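Local coordinates for O-methyltransferase (Bacillus halodurans, PDB 2GPY), which probably transfers methyl groups from S-adenosylmethionine to hydroxyl oxygens of a still unidentified acceptor, as O-methyltransferases with a Rossmann-like fold do, at residues 10-13 / 14-17; 20-23 / 24-28; 27-30 / 31-35; 38-41 / 42-46; 68-71 / 72-76. All coordinates share one frame; numbering follows the deposited sequence.

All five contacts are local, each between residues a few positions apart on one continuous stretch, so they follow one another along the chain and close no long loop. Contact 1 lies where helix 9-13 gives way to loop, at the second subunit. Contact 2 lies near the start of helix 21-32 and contact 3 at its close; they share Glu27 and Arg28. Contact 4 begins helix 40-53 and contact 5 ends helix 67-75. Space brings them together: the Ile16 side chain packs on Leu40 and Leu41, the Leu12 carbonyl lies against Leu41, Ile23 and Met26 join contact 2 to contact 5, and the Glu44-Arg71 salt bridge ties contact 4 to contact 5.

Contact 1. Residues 10-13 / 14-17; sequences HYLE and KQIP
Tyr11 and Leu12 offer their carbonyls to the next residues of the chain through backbone bonds spanning three residues. Lys14 N donates to Tyr11 O at 3.2 Å, and Gln15 N to Leu12 O at 3.3 Å, the second bond being the straighter at 165°. Both donors stand above the plane of the carbonyl they meet, 69° out of it at Leu12 O. Gln15 then forms the centre of an inverse gamma turn, with a weak bond of 2.8 Å from Ile16 N to Lys14 O, and the chain runs on without regular structure.

Among the side chains, Gln15 lies alongside Leu12 and points the same way. Its CG is turned away from its own nitrogen (chi1 -160°) and the chain beyond is extended, which carries NE2 to 4.0 Å from CD2 of Leu12. The carbonyl end, OE1, takes a hydrogen bond from Ile201 N of the second subunit. Within the helix, OE1 of Glu13 sits 3.3 Å above one face of the His10 ring, offset toward its rim, while OE2 is salt-bridged to Lys9.

Tyr11 and Leu12 both pack on Ile201 of the second subunit, in its strand 197-202, so this is part of the dimer interface. Within the chain, Ile16 rests on Leu40 and Leu41, and Pro17 on Glu44, all of helix 40-53.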
loop_
_atom_site.group_PDB
_atom_site.type_symbol
_atom_site.label_atom_id
_atom_site.label_comp_id
_atom_site.label_asym_id
_atom_site.label_seq_id
_atom_site.Cartn_x
_atom_site.Cartn_y
_atom_site.Cartn_z
ATOM N N HIS B 10 -7.863 -12.754 -15.620
ATOM C CA HIS B 10 -9.254 -13.195 -15.623
ATOM C C HIS B 10 -9.722 -13.532 -14.200
ATOM O O HIS B 10 -10.872 -13.271 -13.840
ATOM C CB HIS B 10 -9.418 -14.404 -16.550
ATOM C CG HIS B 10 -10.824 -14.626 -17.017
ATOM N ND1 HIS B 10 -11.324 -14.057 -18.171
ATOM C CD2 HIS B 10 -11.832 -15.363 -16.494
ATOM C CE1 HIS B 10 -12.581 -14.428 -18.333
ATOM N NE2 HIS B 10 -12.914 -15.223 -17.330
ATOM N N TYR B 11 -8.825 -14.116 -13.404
ATOM C CA TYR B 11 -9.099 -14.427 -11.997
ATOM C C TYR B 11 -9.280 -13.148 -11.179
ATOM O O TYR B 11 -10.200 -13.049 -10.360
ATOM C CB TYR B 11 -7.977 -15.295 -11.389
ATOM C CG TYR B 11 -8.083 -15.448 -9.880
ATOM C CD1 TYR B 11 -7.493 -14.513 -9.017
ATOM C CD2 TYR B 11 -8.795 -16.510 -9.315
ATOM C CE1 TYR B 11 -7.605 -14.638 -7.635
ATOM C CE2 TYR B 11 -8.910 -16.645 -7.930
ATOM C CZ TYR B 11 -8.311 -15.710 -7.100
ATOM O OH TYR B 11 -8.424 -15.844 -5.735
ATOM N N LEU B 12 -8.385 -12.184 -11.402
ATOM C CA LEU B 12 -8.446 -10.874 -10.749
ATOM C C LEU B 12 -9.725 -10.110 -11.119
ATOM O O LEU B 12 -10.271 -9.389 -10.283
ATOM C CB LEU B 12 -7.200 -10.033 -11.077
ATOM C CG LEU B 12 -5.842 -10.603 -10.634
ATOM C CD1 LEU B 12 -4.681 -9.996 -11.425
ATOM C CD2 LEU B 12 -5.621 -10.456 -9.125
ATOM N N GLU B 13 -10.190 -10.287 -12.361
ATOM C CA GLU B 13 -11.442 -9.696 -12.855
ATOM C C GLU B 13 -12.647 -10.032 -11.983
ATOM O O GLU B 13 -13.567 -9.224 -11.845
ATOM C CB GLU B 13 -11.753 -10.196 -14.272
ATOM C CG GLU B 13 -10.921 -9.602 -15.390
ATOM C CD GLU B 13 -11.145 -10.315 -16.723
ATOM O OE1 GLU B 13 -12.114 -11.110 -16.827
ATOM O OE2 GLU B 13 -10.349 -10.078 -17.663
ATOM N N LYS B 14 -12.642 -11.234 -11.416
ATOM C CA LYS B 14 -13.794 -11.751 -10.682
ATOM C C LYS B 14 -13.690 -11.631 -9.162
ATOM O O LYS B 14 -14.601 -12.052 -8.453
ATOM C CB LYS B 14 -14.054 -13.217 -11.068
ATOM C CG LYS B 14 -14.888 -13.410 -12.329
ATOM C CD LYS B 14 -16.396 -13.365 -12.041
ATOM C CE LYS B 14 -16.967 -11.950 -12.177
ATOM N NZ LYS B 14 -18.373 -11.861 -11.703
ATOM N N GLN B 15 -12.589 -11.060 -8.675
ATOM C CA GLN B 15 -12.304 -11.022 -7.237
ATOM C C GLN B 15 -13.175 -10.003 -6.477
ATOM O O GLN B 15 -12.691 -8.940 -6.065
ATOM C CB GLN B 15 -10.808 -10.762 -6.993
ATOM C CG GLN B 15 -10.326 -11.186 -5.602
ATOM C CD GLN B 15 -8.858 -10.855 -5.325
ATOM O OE1 GLN B 15 -8.273 -11.382 -4.382
ATOM N NE2 GLN B 15 -8.271 -9.972 -6.130
ATOM N N ILE B 16 -14.453 -10.341 -6.283
ATOM C CA ILE B 16 -15.441 -9.417 -5.698
ATOM C C ILE B 16 -16.447 -10.149 -4.796
ATOM O O ILE B 16 -17.184 -11.008 -5.275
ATOM C CB ILE B 16 -16.221 -8.632 -6.801
ATOM C CG1 ILE B 16 -16.907 -9.585 -7.800
ATOM C CG2 ILE B 16 -15.296 -7.678 -7.547
ATOM C CD1 ILE B 16 -17.804 -8.889 -8.849
ATOM N N PRO B 17 -16.472 -9.825 -3.488
ATOM C CA PRO B 17 -17.533 -10.318 -2.595
ATOM C C PRO B 17 -18.786 -9.434 -2.590
ATOM O O PRO B 17 -18.686 -8.227 -2.799
ATOM C CB PRO B 17 -16.884 -10.267 -1.210
ATOM C CG PRO B 17 -15.670 -9.401 -1.349
ATOM C CD PRO B 17 -15.493 -8.993 -2.773
#

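Contact 2. Residues 20-23 / 24-28; sequences DQYI and EQMER
Tyr22 meets Met26, a selenomethionine, one helical turn on: SE lies 4.0 Å from ring atom CE2, in a Met-aromatic contact oblique to the ring. On the adjoining flank, CG2 of Ile23 comes within 4.1 Å of Glu27 OE2, and Glu27 CG rests 3.4 Å from Ile23 O. Beneath these side chains runs the regular helical ladder, including Glu27 N to Ile23 O at 3.0 Å. Asp20 caps its start, OD1 accepting a weak but straight bond (173°) from Tyr22 N.

Further out, the Glu27 carboxylate is held by two partners: OE1 forms a salt bridge with Arg19 and OE2 a hydrogen bond with the Tyr67 hydroxyl. With an alanine in place of Glu27, Arg19 would probably lose that charged mate and the Tyr67 hydroxyl one of its two partners, keeping Arg71.

Ile23 faces Tyr67 and Arg71 of helix 67-75, whereas the Tyr22 ring meets His97 of helix 88-100 with planes about 80° apart, so this first part of helix 21-32 bridges the two.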
loop_
_atom_site.group_PDB
_atom_site.type_symbol
_atom_site.label_atom_id
_atom_site.label_comp_id
_atom_site.label_asym_id
_atom_site.label_seq_id
_atom_site.Cartn_x
_atom_site.Cartn_y
_atom_site.Cartn_z
ATOM N N ASP B 20 -23.466 -5.382 1.256
ATOM C CA ASP B 20 -24.798 -5.231 1.855
ATOM C C ASP B 20 -25.778 -4.799 0.756
ATOM O O ASP B 20 -25.422 -3.994 -0.113
ATOM C CB ASP B 20 -24.722 -4.204 3.001
ATOM C CG ASP B 20 -26.094 -3.638 3.424
ATOM O OD1 ASP B 20 -27.142 -4.317 3.312
ATOM O OD2 ASP B 20 -26.111 -2.482 3.894
ATOM N N GLN B 21 -26.999 -5.337 0.771
ATOM C CA GLN B 21 -27.967 -4.999 -0.285
ATOM C C GLN B 21 -28.095 -3.469 -0.483
ATOM O O GLN B 21 -28.300 -2.976 -1.617
ATOM C CB GLN B 21 -29.334 -5.685 -0.039
ATOM C CG GLN B 21 -30.359 -4.884 0.782
ATOM C CD GLN B 21 -31.682 -5.637 1.083
ATOM O OE1 GLN B 21 -32.400 -6.041 0.167
ATOM N NE2 GLN B 21 -32.019 -5.781 2.375
ATOM N N TYR B 22 -27.972 -2.717 0.607
ATOM C CA TYR B 22 -28.156 -1.247 0.537
ATOM C C TYR B 22 -27.057 -0.594 -0.291
ATOM O O TYR B 22 -27.325 0.354 -1.034
ATOM C CB TYR B 22 -28.183 -0.612 1.924
ATOM C CG TYR B 22 -28.657 0.839 1.946
ATOM C CD1 TYR B 22 -30.018 1.148 2.071
ATOM C CD2 TYR B 22 -27.746 1.898 1.872
ATOM C CE1 TYR B 22 -30.469 2.479 2.106
ATOM C CE2 TYR B 22 -28.175 3.227 1.928
ATOM C CZ TYR B 22 -29.543 3.505 2.027
ATOM O OH TYR B 22 -30.010 4.789 2.080
ATOM N N ILE B 23 -25.829 -1.088 -0.107
ATOM C CA ILE B 23 -24.624 -0.689 -0.868
ATOM C C ILE B 23 -24.776 -1.069 -2.343
ATOM O O ILE B 23 -24.514 -0.251 -3.218
ATOM C CB ILE B 23 -23.384 -1.355 -0.264
ATOM C CG1 ILE B 23 -23.344 -1.107 1.254
ATOM C CG2 ILE B 23 -22.056 -0.886 -0.945
ATOM C CD1 ILE B 23 -22.793 0.208 1.632
ATOM N N GLU B 24 -25.239 -2.297 -2.609
ATOM C CA GLU B 24 -25.506 -2.727 -3.977
ATOM C C GLU B 24 -26.543 -1.840 -4.664
ATOM O O GLU B 24 -26.426 -1.562 -5.857
ATOM C CB GLU B 24 -25.917 -4.207 -4.028
ATOM C CG GLU B 24 -24.807 -5.093 -3.477
ATOM C CD GLU B 24 -24.840 -6.517 -3.974
ATOM O OE1 GLU B 24 -25.928 -7.073 -4.158
ATOM O OE2 GLU B 24 -23.746 -7.088 -4.156
ATOM N N GLN B 25 -27.547 -1.399 -3.901
ATOM C CA GLN B 25 -28.568 -0.497 -4.387
ATOM C C GLN B 25 -27.989 0.887 -4.686
ATOM O O GLN B 25 -28.421 1.551 -5.638
ATOM C CB GLN B 25 -29.715 -0.396 -3.372
ATOM C CG GLN B 25 -30.923 0.468 -3.804
ATOM C CD GLN B 25 -31.762 -0.141 -4.941
ATOM O OE1 GLN B 25 -31.759 -1.354 -5.170
ATOM N NE2 GLN B 25 -32.500 0.713 -5.648
HETATM N N MSE B 26 -27.035 1.326 -3.871
HETATM C CA MSE B 26 -26.317 2.599 -4.133
HETATM C C MSE B 26 -25.504 2.538 -5.429
HETATM O O MSE B 26 -25.450 3.515 -6.189
HETATM C CB MSE B 26 -25.408 2.975 -2.957
HETATM C CG MSE B 26 -26.157 3.531 -1.747
HETATM SE SE MSE B 26 -24.916 3.848 -0.265
HETATM C CE MSE B 26 -23.987 5.292 -0.990
ATOM N N GLU B 27 -24.881 1.391 -5.681
ATOM C CA GLU B 27 -24.112 1.190 -6.911
ATOM C C GLU B 27 -24.981 1.262 -8.152
ATOM O O GLU B 27 -24.626 1.953 -9.108
ATOM C CB GLU B 27 -23.374 -0.141 -6.893
ATOM C CG GLU B 27 -22.348 -0.218 -5.775
ATOM C CD GLU B 27 -21.920 -1.631 -5.509
ATOM O OE1 GLU B 27 -22.564 -2.556 -6.056
ATOM O OE2 GLU B 27 -20.963 -1.819 -4.754
ATOM N N ARG B 28 -26.098 0.532 -8.148
ATOM C CA ARG B 28 -27.035 0.561 -9.272
ATOM C C ARG B 28 -27.624 1.955 -9.451
ATOM O O ARG B 28 -27.812 2.413 -10.580
ATOM C CB ARG B 28 -28.152 -0.474 -9.105
ATOM C CG ARG B 28 -27.706 -1.917 -9.387
ATOM C CD ARG B 28 -28.932 -2.857 -9.485
ATOM N NE ARG B 28 -29.760 -2.784 -8.274
ATOM C CZ ARG B 28 -29.505 -3.439 -7.137
ATOM N NH1 ARG B 28 -28.448 -4.242 -7.034
ATOM N NH2 ARG B 28 -30.312 -3.288 -6.093
#

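Contact 3. Residues 27-30 / 31-35; sequences EREA and HEQQV. With ZN (zinc ion), chain I.
Glu29 lays its CG against CG of Gln33, one turn further along the helix, at 4.1 Å. On the neighbouring side OE2 of Glu32 comes to 4.0 Å from the same Glu29 CG. The carboxylates of Glu29 and Glu32 are turned 71° apart, and their OE2 atoms keep 5.8 Å between them, a spacing that probably eases the repulsion of like charges. Glu32 reaches this place because its CG sits between backbone nitrogen and carbonyl carbon (chi1 70°), close to the carbonyl oxygens of Arg28 and Glu29.

Glu29 also binds metal: its OE1 ligates a zinc ion together with Glu93 and His97. A second zinc ion is bound by His31 through NE2 at 2.2 Å. This metal lies almost equally far from CD2 and CE1, and nearly straight out from the nitrogen.

The helix finishes in a Schellman motif. Gln34 adopts positive phi (50°), and two bonds run back into the last turn, Val35 N to Ala30 O at 2.8 Å and Gln34 N to His31 O at 3.2 Å. The reversal brings Val35 CB within 4.4 Å of Ala30 CB, an apolar touch at the helix end.

Ala30 also packs on Ile37 and Val35 on Ile65, both in loops, while the zinc site of Glu29 links the end of helix 21-32 to helix 88-100.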
loop_
_atom_site.group_PDB
_atom_site.type_symbol
_atom_site.label_atom_id
_atom_site.label_comp_id
_atom_site.label_asym_id
_atom_site.label_seq_id
_atom_site.Cartn_x
_atom_site.Cartn_y
_atom_site.Cartn_z
ATOM N N GLU B 27 -24.881 1.391 -5.681
ATOM C CA GLU B 27 -24.112 1.190 -6.911
ATOM C C GLU B 27 -24.981 1.262 -8.152
ATOM O O GLU B 27 -24.626 1.953 -9.108
ATOM C CB GLU B 27 -23.374 -0.141 -6.893
ATOM C CG GLU B 27 -22.348 -0.218 -5.775
ATOM C CD GLU B 27 -21.920 -1.631 -5.509
ATOM O OE1 GLU B 27 -22.564 -2.556 -6.056
ATOM O OE2 GLU B 27 -20.963 -1.819 -4.754
ATOM N N ARG B 28 -26.098 0.532 -8.148
ATOM C CA ARG B 28 -27.035 0.561 -9.272
ATOM C C ARG B 28 -27.624 1.955 -9.451
ATOM O O ARG B 28 -27.812 2.413 -10.580
ATOM C CB ARG B 28 -28.152 -0.474 -9.105
ATOM C CG ARG B 28 -27.706 -1.917 -9.387
ATOM C CD ARG B 28 -28.932 -2.857 -9.485
ATOM N NE ARG B 28 -29.760 -2.784 -8.274
ATOM C CZ ARG B 28 -29.505 -3.439 -7.137
ATOM N NH1 ARG B 28 -28.448 -4.242 -7.034
ATOM N NH2 ARG B 28 -30.312 -3.288 -6.093
ATOM N N GLU B 29 -27.883 2.636 -8.341
ATOM C CA GLU B 29 -28.388 4.006 -8.363
ATOM C C GLU B 29 -27.419 5.021 -8.982
ATOM O O GLU B 29 -27.826 5.897 -9.757
ATOM C CB GLU B 29 -28.701 4.467 -6.951
ATOM C CG GLU B 29 -29.429 5.788 -6.928
ATOM C CD GLU B 29 -29.265 6.548 -5.629
ATOM O OE1 GLU B 29 -29.456 5.982 -4.526
ATOM O OE2 GLU B 29 -28.960 7.745 -5.726
ATOM N N ALA B 30 -26.153 4.926 -8.607
ATOM C CA ALA B 30 -25.111 5.769 -9.167
ATOM C C ALA B 30 -25.074 5.568 -10.672
ATOM O O ALA B 30 -24.985 6.553 -11.422
ATOM C CB ALA B 30 -23.760 5.426 -8.548
ATOM N N HIS B 31 -25.128 4.303 -11.106
ATOM C CA HIS B 31 -25.116 3.969 -12.544
ATOM C C HIS B 31 -26.338 4.510 -13.275
ATOM O O HIS B 31 -26.195 5.221 -14.269
ATOM C CB HIS B 31 -24.934 2.458 -12.803
ATOM C CG HIS B 31 -25.159 2.060 -14.236
ATOM N ND1 HIS B 31 -26.308 1.425 -14.655
ATOM C CD2 HIS B 31 -24.399 2.227 -15.347
ATOM C CE1 HIS B 31 -26.250 1.218 -15.960
ATOM N NE2 HIS B 31 -25.105 1.700 -16.405
ATOM N N GLU B 32 -27.534 4.193 -12.780
ATOM C CA GLU B 32 -28.775 4.640 -13.410
ATOM C C GLU B 32 -28.901 6.166 -13.449
ATOM O O GLU B 32 -29.495 6.721 -14.391
ATOM C CB GLU B 32 -30.007 4.006 -12.746
ATOM C CG GLU B 32 -30.287 4.523 -11.342
ATOM C CD GLU B 32 -31.763 4.582 -10.971
ATOM O OE1 GLU B 32 -32.600 4.054 -11.728
ATOM O OE2 GLU B 32 -32.087 5.170 -9.909
ATOM N N GLN B 33 -28.343 6.830 -12.441
ATOM C CA GLN B 33 -28.419 8.288 -12.319
ATOM C C GLN B 33 -27.127 9.015 -12.740
ATOM O O GLN B 33 -27.031 10.243 -12.610
ATOM C CB GLN B 33 -28.836 8.692 -10.895
ATOM C CG GLN B 33 -30.099 7.986 -10.352
ATOM C CD GLN B 33 -31.427 8.530 -10.898
ATOM O OE1 GLN B 33 -32.303 7.761 -11.335
ATOM N NE2 GLN B 33 -31.594 9.851 -10.847
ATOM N N GLN B 34 -26.146 8.253 -13.239
ATOM C CA GLN B 34 -24.849 8.778 -13.702
ATOM C C GLN B 34 -24.143 9.718 -12.699
ATOM O O GLN B 34 -23.723 10.833 -13.013
ATOM C CB GLN B 34 -24.953 9.360 -15.129
ATOM C CG GLN B 34 -25.208 8.266 -16.194
ATOM C CD GLN B 34 -24.034 7.279 -16.298
ATOM O OE1 GLN B 34 -24.089 6.152 -15.792
ATOM N NE2 GLN B 34 -22.956 7.719 -16.932
ATOM N N VAL B 35 -24.027 9.226 -11.470
ATOM C CA VAL B 35 -23.308 9.909 -10.423
ATOM C C VAL B 35 -21.924 9.253 -10.346
ATOM O O VAL B 35 -21.848 8.025 -10.296
ATOM C CB VAL B 35 -24.040 9.751 -9.069
ATOM C CG1 VAL B 35 -23.189 10.251 -7.936
ATOM C CG2 VAL B 35 -25.382 10.489 -9.098
HETATM ZN ZN ZN I . -24.233 1.870 -18.398
#

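Contact 4. Residues 38-41 / 42-46; sequences MDLL and GMESL
Met38, a selenomethionine, lies over the first turn of helix 40-53, which Asp39 opens as its N-cap. The side chain is extended along its whole length, with CG swung away from the backbone nitrogen (chi1 -159°), and each atom meets a residue further along. CB comes first, 4.1 Å from CE of Met43. CG passes close to the Met43 backbone nitrogen. SE reaches 3.9 Å from CA of Met43 and 4.0 Å from CD2 of Leu46, whose side chain it crosses at about a right angle. At the tip, CE settles 3.6 Å from the carbonyl oxygen of Gly42. Gly42 has no CB to stand in the way of this methyl or of the Asp39 carboxylate.

That carboxylate provides the cap: OD2 accepts from Gly42 N at 3.0 Å, a straight bond that meets the oxygen from 50° above the carboxylate plane. Asp39 O in turn receives Met43 N at 2.9 Å, so a single residue holds two of the first amides of the helix.

Outside this turn, Met38 packs on Asp159 and Ile208, and Leu46 on Leu157 and Ile208, setting the helix against strands 154-159 and 208-213 of the central sheet. Leu41 and Ser45 instead pack on Arg200 of the second subunit. On a further flank Leu40 and Glu44 run side by side, CD2 of the leucine 3.7 Å from CG of the glutamate.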
loop_
_atom_site.group_PDB
_atom_site.type_symbol
_atom_site.label_atom_id
_atom_site.label_comp_id
_atom_site.label_asym_id
_atom_site.label_seq_id
_atom_site.Cartn_x
_atom_site.Cartn_y
_atom_site.Cartn_z
HETATM N N MSE B 38 -16.551 5.219 -7.684
HETATM C CA MSE B 38 -15.380 4.397 -7.957
HETATM C C MSE B 38 -15.803 3.035 -8.441
HETATM O O MSE B 38 -16.731 2.420 -7.898
HETATM C CB MSE B 38 -14.495 4.241 -6.704
HETATM C CG MSE B 38 -13.098 3.856 -7.048
HETATM SE SE MSE B 38 -12.027 3.907 -5.426
HETATM C CE MSE B 38 -10.392 3.555 -6.321
ATOM N N ASP B 39 -15.123 2.560 -9.479
ATOM C CA ASP B 39 -15.400 1.257 -10.041
ATOM C C ASP B 39 -15.149 0.195 -8.992
ATOM O O ASP B 39 -14.331 0.377 -8.084
ATOM C CB ASP B 39 -14.537 0.996 -11.274
ATOM C CG ASP B 39 -13.083 0.766 -10.935
ATOM O OD1 ASP B 39 -12.353 1.752 -10.663
ATOM O OD2 ASP B 39 -12.664 -0.419 -10.957
ATOM N N LEU B 40 -15.864 -0.915 -9.115
ATOM C CA LEU B 40 -15.878 -1.908 -8.055
ATOM C C LEU B 40 -14.512 -2.552 -7.761
ATOM O O LEU B 40 -14.146 -2.725 -6.593
ATOM C CB LEU B 40 -16.901 -2.985 -8.408
ATOM C CG LEU B 40 -17.438 -3.904 -7.318
ATOM C CD1 LEU B 40 -18.654 -4.667 -7.859
ATOM C CD2 LEU B 40 -16.401 -4.865 -6.864
ATOM N N LEU B 41 -13.797 -2.971 -8.804
ATOM C CA LEU B 41 -12.463 -3.544 -8.593
ATOM C C LEU B 41 -11.449 -2.601 -7.999
ATOM O O LEU B 41 -10.700 -3.012 -7.125
ATOM C CB LEU B 41 -11.914 -4.242 -9.837
ATOM C CG LEU B 41 -11.707 -5.722 -9.445
ATOM C CD1 LEU B 41 -12.815 -6.600 -9.917
ATOM C CD2 LEU B 41 -10.394 -6.234 -9.967
ATOM N N GLY B 42 -11.428 -1.347 -8.443
ATOM C CA GLY B 42 -10.588 -0.317 -7.810
ATOM C C GLY B 42 -10.955 -0.101 -6.346
ATOM O O GLY B 42 -10.082 0.111 -5.488
HETATM N N MSE B 43 -12.257 -0.113 -6.067
HETATM C CA MSE B 43 -12.733 0.153 -4.711
HETATM C C MSE B 43 -12.269 -0.968 -3.788
HETATM O O MSE B 43 -11.806 -0.715 -2.678
HETATM C CB MSE B 43 -14.278 0.298 -4.680
HETATM C CG MSE B 43 -14.798 0.316 -3.238
HETATM SE SE MSE B 43 -14.221 1.971 -2.362
HETATM C CE MSE B 43 -15.200 2.745 -2.945
ATOM N N GLU B 44 -12.424 -2.217 -4.224
ATOM C CA GLU B 44 -12.042 -3.341 -3.367
ATOM C C GLU B 44 -10.539 -3.298 -3.071
ATOM O O GLU B 44 -10.099 -3.552 -1.940
ATOM C CB GLU B 44 -12.433 -4.675 -4.003
ATOM C CG GLU B 44 -13.959 -4.864 -4.092
ATOM C CD GLU B 44 -14.644 -5.011 -2.714
ATOM O OE1 GLU B 44 -13.991 -5.452 -1.745
ATOM O OE2 GLU B 44 -15.845 -4.689 -2.612
ATOM N N SER B 45 -9.761 -2.998 -4.103
ATOM C CA SER B 45 -8.308 -2.854 -3.926
ATOM C C SER B 45 -7.951 -1.711 -3.020
ATOM O O SER B 45 -7.097 -1.873 -2.128
ATOM C CB SER B 45 -7.606 -2.712 -5.277
ATOM O OG SER B 45 -7.589 -3.977 -5.887
ATOM N N LEU B 46 -8.600 -0.566 -3.209
ATOM C CA LEU B 46 -8.351 0.580 -2.348
ATOM C C LEU B 46 -8.655 0.266 -0.894
ATOM O O LEU B 46 -7.890 0.637 -0.005
ATOM C CB LEU B 46 -9.150 1.820 -2.776
ATOM C CG LEU B 46 -8.711 3.104 -2.064
ATOM C CD1 LEU B 46 -7.280 3.455 -2.527
ATOM C CD2 LEU B 46 -9.650 4.257 -2.279
#

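Contact 5. Residues 68-71 / 72-76; sequences SAIR and MAQAL
Met72, a selenomethionine, folds back over Ser68 on helix 67-75, the crossover helix of the beta-alpha-beta unit formed with strands 57-61 and 80-85. Its bend at the last torsion (chi3 -67°) wraps the chain round one carbonyl oxygen: Ser68 O takes the Met72 amide at 2.9 Å, with CG at 3.2 Å and the terminal methyl CE at 3.5 Å. The side chain thus stays close to its own helix while packing on Glu60 of strand 57-61 and Leu50 of helix 40-53.

Arg71 leaves the helix on another flank. Its bent chain delivers NH2 to a salt bridge with Glu44 and NH1 to a hydrogen bond with the Tyr67 hydroxyl, so the guanidinium is held through two of its nitrogens.

Gln74 lies beside Ile70 and points the same way. Its CG rests 3.3 Å from Ile70 O, and the extended chain sets NE2 4.0 Å from CG2 of Ile70, where the side chain also meets Ile23 of helix 21-32. Shortening Gln74 to an alanine is likely to cost this methyl the cover of NE2 and open a gap beside Ile70 and Ile23. Near the helix end, Ala75 returns to Arg71, its amide nitrogen 3.0 Å and its CB 3.4 Å from Arg71 O.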
loop_
_atom_site.group_PDB
_atom_site.type_symbol
_atom_site.label_atom_id
_atom_site.label_comp_id
_atom_site.label_asym_id
_atom_site.label_seq_id
_atom_site.Cartn_x
_atom_site.Cartn_y
_atom_site.Cartn_z
ATOM N N SER B 68 -18.006 6.086 -1.406
ATOM C CA SER B 68 -16.623 5.842 -0.941
ATOM C C SER B 68 -16.459 6.095 0.561
ATOM O O SER B 68 -15.791 5.319 1.238
ATOM C CB SER B 68 -15.582 6.609 -1.767
ATOM O OG SER B 68 -15.507 6.079 -3.081
ATOM N N ALA B 69 -17.092 7.152 1.081
ATOM C CA ALA B 69 -17.017 7.474 2.508
ATOM C C ALA B 69 -17.581 6.295 3.298
ATOM O O ALA B 69 -16.988 5.839 4.274
ATOM C CB ALA B 69 -17.807 8.744 2.851
ATOM N N ILE B 70 -18.757 5.825 2.883
ATOM C CA ILE B 70 -19.415 4.687 3.526
ATOM C C ILE B 70 -18.584 3.415 3.497
ATOM O O ILE B 70 -18.397 2.782 4.540
ATOM C CB ILE B 70 -20.843 4.453 2.964
ATOM C CG1 ILE B 70 -21.766 5.562 3.506
ATOM C CG2 ILE B 70 -21.370 3.075 3.348
ATOM C CD1 ILE B 70 -23.113 5.687 2.768
ATOM N N ARG B 71 -18.095 3.036 2.317
ATOM C CA ARG B 71 -17.340 1.804 2.204
ATOM C C ARG B 71 -16.016 1.851 2.960
ATOM O O ARG B 71 -15.601 0.842 3.564
ATOM C CB ARG B 71 -17.155 1.466 0.734
ATOM C CG ARG B 71 -18.515 1.043 0.190
ATOM C CD ARG B 71 -18.443 -0.022 -0.818
ATOM N NE ARG B 71 -17.838 -1.249 -0.306
ATOM C CZ ARG B 71 -17.307 -2.163 -1.098
ATOM N NH1 ARG B 71 -17.346 -1.972 -2.400
ATOM N NH2 ARG B 71 -16.732 -3.269 -0.593
HETATM N N MSE B 72 -15.368 3.021 2.980
HETATM C CA MSE B 72 -14.172 3.179 3.831
HETATM C C MSE B 72 -14.482 3.078 5.328
HETATM O O MSE B 72 -13.734 2.396 6.084
HETATM C CB MSE B 72 -13.445 4.517 3.557
HETATM C CG MSE B 72 -12.862 4.554 2.156
HETATM SE SE MSE B 72 -11.766 6.188 1.834
HETATM C CE MSE B 72 -13.184 7.570 1.902
ATOM N N ALA B 73 -15.565 3.738 5.765
ATOM C CA ALA B 73 -15.959 3.653 7.172
ATOM C C ALA B 73 -16.267 2.202 7.559
ATOM O O ALA B 73 -15.903 1.759 8.644
ATOM C CB ALA B 73 -17.178 4.563 7.477
ATOM N N GLN B 74 -16.946 1.471 6.676
ATOM C CA GLN B 74 -17.267 0.071 6.963
ATOM C C GLN B 74 -16.007 -0.792 7.014
ATOM O O GLN B 74 -15.927 -1.719 7.836
ATOM C CB GLN B 74 -18.235 -0.486 5.929
ATOM C CG GLN B 74 -19.635 0.068 6.053
ATOM C CD GLN B 74 -20.562 -0.560 5.030
ATOM O OE1 GLN B 74 -21.680 -0.939 5.355
ATOM N NE2 GLN B 74 -20.095 -0.684 3.790
ATOM N N ALA B 75 -15.027 -0.499 6.160
ATOM C CA ALA B 75 -13.804 -1.319 6.109
ATOM C C ALA B 75 -12.875 -1.036 7.278
ATOM O O ALA B 75 -12.053 -1.882 7.643
ATOM C CB ALA B 75 -13.056 -1.094 4.793
ATOM N N LEU B 76 -12.978 0.185 7.819
ATOM C CA LEU B 76 -12.116 0.695 8.881
ATOM C C LEU B 76 -12.980 1.164 10.065
ATOM O O LEU B 76 -13.152 2.370 10.283
ATOM C CB LEU B 76 -11.289 1.870 8.342
ATOM C CG LEU B 76 -10.328 1.559 7.172
ATOM C CD1 LEU B 76 -9.932 2.835 6.399
ATOM C CD2 LEU B 76 -9.086 0.803 7.684
#